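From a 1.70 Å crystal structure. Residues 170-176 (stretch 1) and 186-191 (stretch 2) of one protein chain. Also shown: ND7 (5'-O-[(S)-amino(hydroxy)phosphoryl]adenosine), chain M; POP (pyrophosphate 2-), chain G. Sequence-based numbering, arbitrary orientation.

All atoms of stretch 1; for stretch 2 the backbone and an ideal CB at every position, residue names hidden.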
# COMPACT_ATOMS: atom_id res chain seq x y z
N LYS A 170 -3.29 18.82 -13.90
CA LYS A 170 -2.63 17.79 -13.10
C LYS A 170 -2.53 16.45 -13.84
O LYS A 170 -1.45 15.80 -13.81
CB LYS A 170 -3.36 17.61 -11.77
CG LYS A 170 -3.27 18.83 -10.89
CD LYS A 170 -3.70 18.57 -9.48
CE LYS A 170 -3.63 19.84 -8.67
NZ LYS A 170 -3.96 19.56 -7.25
N THR A 171 -3.61 16.01 -14.50
CA THR A 171 -3.55 14.68 -15.12
C THR A 171 -2.45 14.66 -16.18
O THR A 171 -1.80 13.65 -16.35
CB THR A 171 -4.92 14.23 -15.66
OG1 THR A 171 -5.31 15.14 -16.69
CG2 THR A 171 -5.98 14.19 -14.58
N GLU A 172 -2.26 15.77 -16.93
CA GLU A 172 -1.34 15.76 -18.05
C GLU A 172 0.11 15.74 -17.53
O GLU A 172 0.94 15.04 -18.06
CB GLU A 172 -1.60 16.95 -18.97
CG GLU A 172 -0.81 18.16 -18.59
CD GLU A 172 -1.04 19.34 -19.51
OE1 GLU A 172 -1.80 20.29 -19.12
OE2 GLU A 172 -0.48 19.29 -20.63
N VAL A 173 0.40 16.44 -16.43
CA VAL A 173 1.73 16.42 -15.90
C VAL A 173 2.04 15.10 -15.18
O VAL A 173 3.13 14.57 -15.36
CB VAL A 173 1.97 17.64 -15.02
CG1 VAL A 173 3.36 17.63 -14.43
CG2 VAL A 173 1.70 18.89 -15.82
N ILE A 174 1.10 14.58 -14.39
CA ILE A 174 1.33 13.24 -13.81
C ILE A 174 1.63 12.24 -14.94
O ILE A 174 2.62 11.49 -14.85
CB ILE A 174 0.18 12.77 -12.91
CG1 ILE A 174 0.01 13.74 -11.75
CG2 ILE A 174 0.45 11.34 -12.46
CD1 ILE A 174 -0.84 13.26 -10.61
N LYS A 175 0.82 12.23 -16.00
CA LYS A 175 1.04 11.27 -17.07
C LYS A 175 2.45 11.42 -17.64
O LYS A 175 3.16 10.45 -17.86
CB LYS A 175 0.01 11.41 -18.19
CG LYS A 175 0.32 10.53 -19.39
CD LYS A 175 -0.77 10.49 -20.38
CE LYS A 175 -0.49 9.46 -21.46
NZ LYS A 175 -1.29 9.77 -22.67
N ARG A 176 2.87 12.67 -17.90
CA ARG A 176 4.21 12.90 -18.52
C ARG A 176 5.29 12.33 -17.58
O ARG A 176 6.19 11.63 -18.00
CB ARG A 176 4.41 14.39 -18.79
CG ARG A 176 5.81 14.79 -19.23
CD ARG A 176 6.02 16.30 -19.18
NE ARG A 176 6.42 16.76 -17.85
CZ ARG A 176 6.08 17.92 -17.30
NH1 ARG A 176 5.26 18.77 -17.91
NH2 ARG A 176 6.56 18.24 -16.11
N UNK A 186 1.06 1.75 -19.36
CA UNK A 186 0.03 2.52 -20.05
C UNK A 186 -0.62 3.48 -19.07
O UNK A 186 -1.02 3.04 -17.97
CB UNK A 186 -1.02 1.60 -20.68
N UNK A 187 -0.75 4.77 -19.45
CA UNK A 187 -1.40 5.79 -18.62
C UNK A 187 -2.40 6.53 -19.49
O UNK A 187 -2.08 6.90 -20.61
CB UNK A 187 -0.38 6.76 -18.01
N UNK A 188 -3.60 6.76 -18.95
CA UNK A 188 -4.63 7.53 -19.60
C UNK A 188 -5.23 8.52 -18.58
O UNK A 188 -5.01 8.40 -17.37
CB UNK A 188 -5.70 6.61 -20.18
N UNK A 189 -5.86 9.58 -19.09
CA UNK A 189 -6.39 10.67 -18.32
C UNK A 189 -7.90 10.77 -18.56
O UNK A 189 -8.37 10.54 -19.67
CB UNK A 189 -5.68 11.98 -18.68
N UNK A 190 -8.64 11.17 -17.52
CA UNK A 190 -10.07 11.54 -17.61
C UNK A 190 -10.25 12.87 -16.86
O UNK A 190 -9.90 12.96 -15.66
CB UNK A 190 -10.97 10.45 -17.03
N UNK A 191 -10.73 13.91 -17.57
CA UNK A 191 -10.99 15.22 -16.95
C UNK A 191 -12.40 15.21 -16.35
O UNK A 191 -13.40 15.34 -17.08
CB UNK A 191 -10.84 16.35 -17.97
O1A ND7 M . -6.17 18.48 -2.08
PA ND7 M . -5.35 17.23 -2.25
O2A ND7 M . -3.84 17.36 -2.20
N3A ND7 M . -5.87 16.22 -0.99
O5' ND7 M . -5.65 16.46 -3.60
C5' ND7 M . -7.06 16.18 -3.88
C4' ND7 M . -7.15 16.02 -5.42
C3' ND7 M . -7.02 17.44 -6.08
O3' ND7 M . -6.10 17.47 -7.10
C2' ND7 M . -8.54 17.73 -6.44
O2' ND7 M . -8.62 18.50 -7.70
C1' ND7 M . -9.09 16.53 -6.64
O4' ND7 M . -8.31 15.50 -5.66
N9 ND7 M . -10.48 16.37 -6.30
C4 ND7 M . -11.44 15.84 -7.10
C5 ND7 M . -12.60 15.85 -6.40
N7 ND7 M . -12.35 16.37 -5.18
C8 ND7 M . -11.07 16.66 -5.13
N3 ND7 M . -11.40 15.37 -8.36
C2 ND7 M . -12.48 14.90 -8.90
N1 ND7 M . -13.64 14.91 -8.24
C6 ND7 M . -13.73 15.36 -7.02
N6 ND7 M . -15.00 15.37 -6.32
P1 POP G . -5.03 22.24 -1.85
O1 POP G . -3.80 22.37 -0.94
O2 POP G . -6.15 21.42 -1.24
O3 POP G . -5.52 23.54 -2.48
O POP G . -4.40 21.38 -3.05
P2 POP G . -5.23 20.70 -4.28
O4 POP G . -4.57 19.38 -4.54
O5 POP G . -6.67 20.59 -3.90
O6 POP G . -4.99 21.55 -5.46

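Stretch 1 is a helix, confirmed by backbone hydrogen bonds such as Lys-175 N to Thr-171 O at 3.0 Å, and stretch 2 runs as a strand nearly antiparallel to it, at 174° between axes and 8.4 Å at closest approach. Extended backbone angles along stretch 2 make successive CB atoms alternate, so the first test at each position is whether CA-to-CB points toward the helix.

At position 186 it points away, and no atom of stretch 1 lies within 5.5 Å of the ideal CB. The helix therefore sets no preference. The deposited residue is Ser-186, which makes no contact with the helix.

Position 187 points toward the helix. The CA of 187 lies 6.2 Å from Lys-175 CA, and the ideal CB of 187 is 4.1 Å from Lys-175 CG. What is offered at this distance is the methylene part of a lysine, with no donor or acceptor near the CB, so an aliphatic side chain of moderate size would suit, such as valine or isoleucine; phi/psi of -131/135 is also comfortable for a beta-branched residue. The deposited residue is Val-187, with chi1 t. Its CG1 packs 3.8 Å from Lys-175 CG, while its backbone O approaches Lys-175 CE at 3.1 Å, a close contact to carbon.

Position 188 points away, finds no helix atom near its CB, and could take many residues; it holds Ser-188.

Position 189 turns back toward the helix and is the most informative. Its CA is 5.9 Å from Thr-171 CA, and the ideal CB lies 3.8 Å from Thr-171 OG1 and 5.4 Å from Lys-175 CD. A hydroxyl that can donate and a lysine chain together favour an acceptor on a flexible stem: glutamate first, with glutamine or aspartate also plausible. The deposited Glu-189, chi1 m and chi2 t, accepts a hydrogen bond from Thr-171 OG1 to OE1 at 2.7 Å. Glu-172 N is 3.1 Å from Glu-189 OE1, but the angle is too poor for a hydrogen bond. Glu-189 OE2 lies 3.4 Å from Lys-175 CD, yet 4.4 Å from Lys-175 NZ, beyond a salt bridge. A water spans that gap, its O accepting from Lys-175 NZ at 2.9 Å and donating to Glu-189 OE2 at 2.8 Å.

Position 190 points away, so many residues would do as far as the helix is concerned; phi/psi of -133/121 is compatible with a beta-branched one. It is Ile-190, whose backbone O sits 4.2 Å from Thr-171 CG2.

Position 191 points sideways, again with an unconstrained CB. Stretch 1 would accommodate many side chains; Ala-191 occupies it without contacting the helix.

Stretch 2, residues 186-191: SVSEIA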
# COMPACT_ATOMS: atom_id res chain seq x y z
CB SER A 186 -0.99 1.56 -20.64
OG SER A 186 -1.96 2.27 -21.39
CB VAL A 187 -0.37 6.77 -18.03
CG1 VAL A 187 -1.05 7.79 -17.13
CG2 VAL A 187 0.75 6.03 -17.30
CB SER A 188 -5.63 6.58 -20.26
OG SER A 188 -6.47 5.96 -19.30
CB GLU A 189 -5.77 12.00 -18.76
CG GLU A 189 -4.26 12.04 -18.68
CD GLU A 189 -3.76 13.27 -19.42
OE1 GLU A 189 -4.15 14.40 -19.00
OE2 GLU A 189 -3.02 13.10 -20.44
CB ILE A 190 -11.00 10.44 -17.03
CG1 ILE A 190 -10.85 9.09 -17.71
CG2 ILE A 190 -12.45 10.91 -17.07
CD1 ILE A 190 -11.68 7.99 -17.08
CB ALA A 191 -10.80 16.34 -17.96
O HOH W 1 -3.86 10.77 -21.67
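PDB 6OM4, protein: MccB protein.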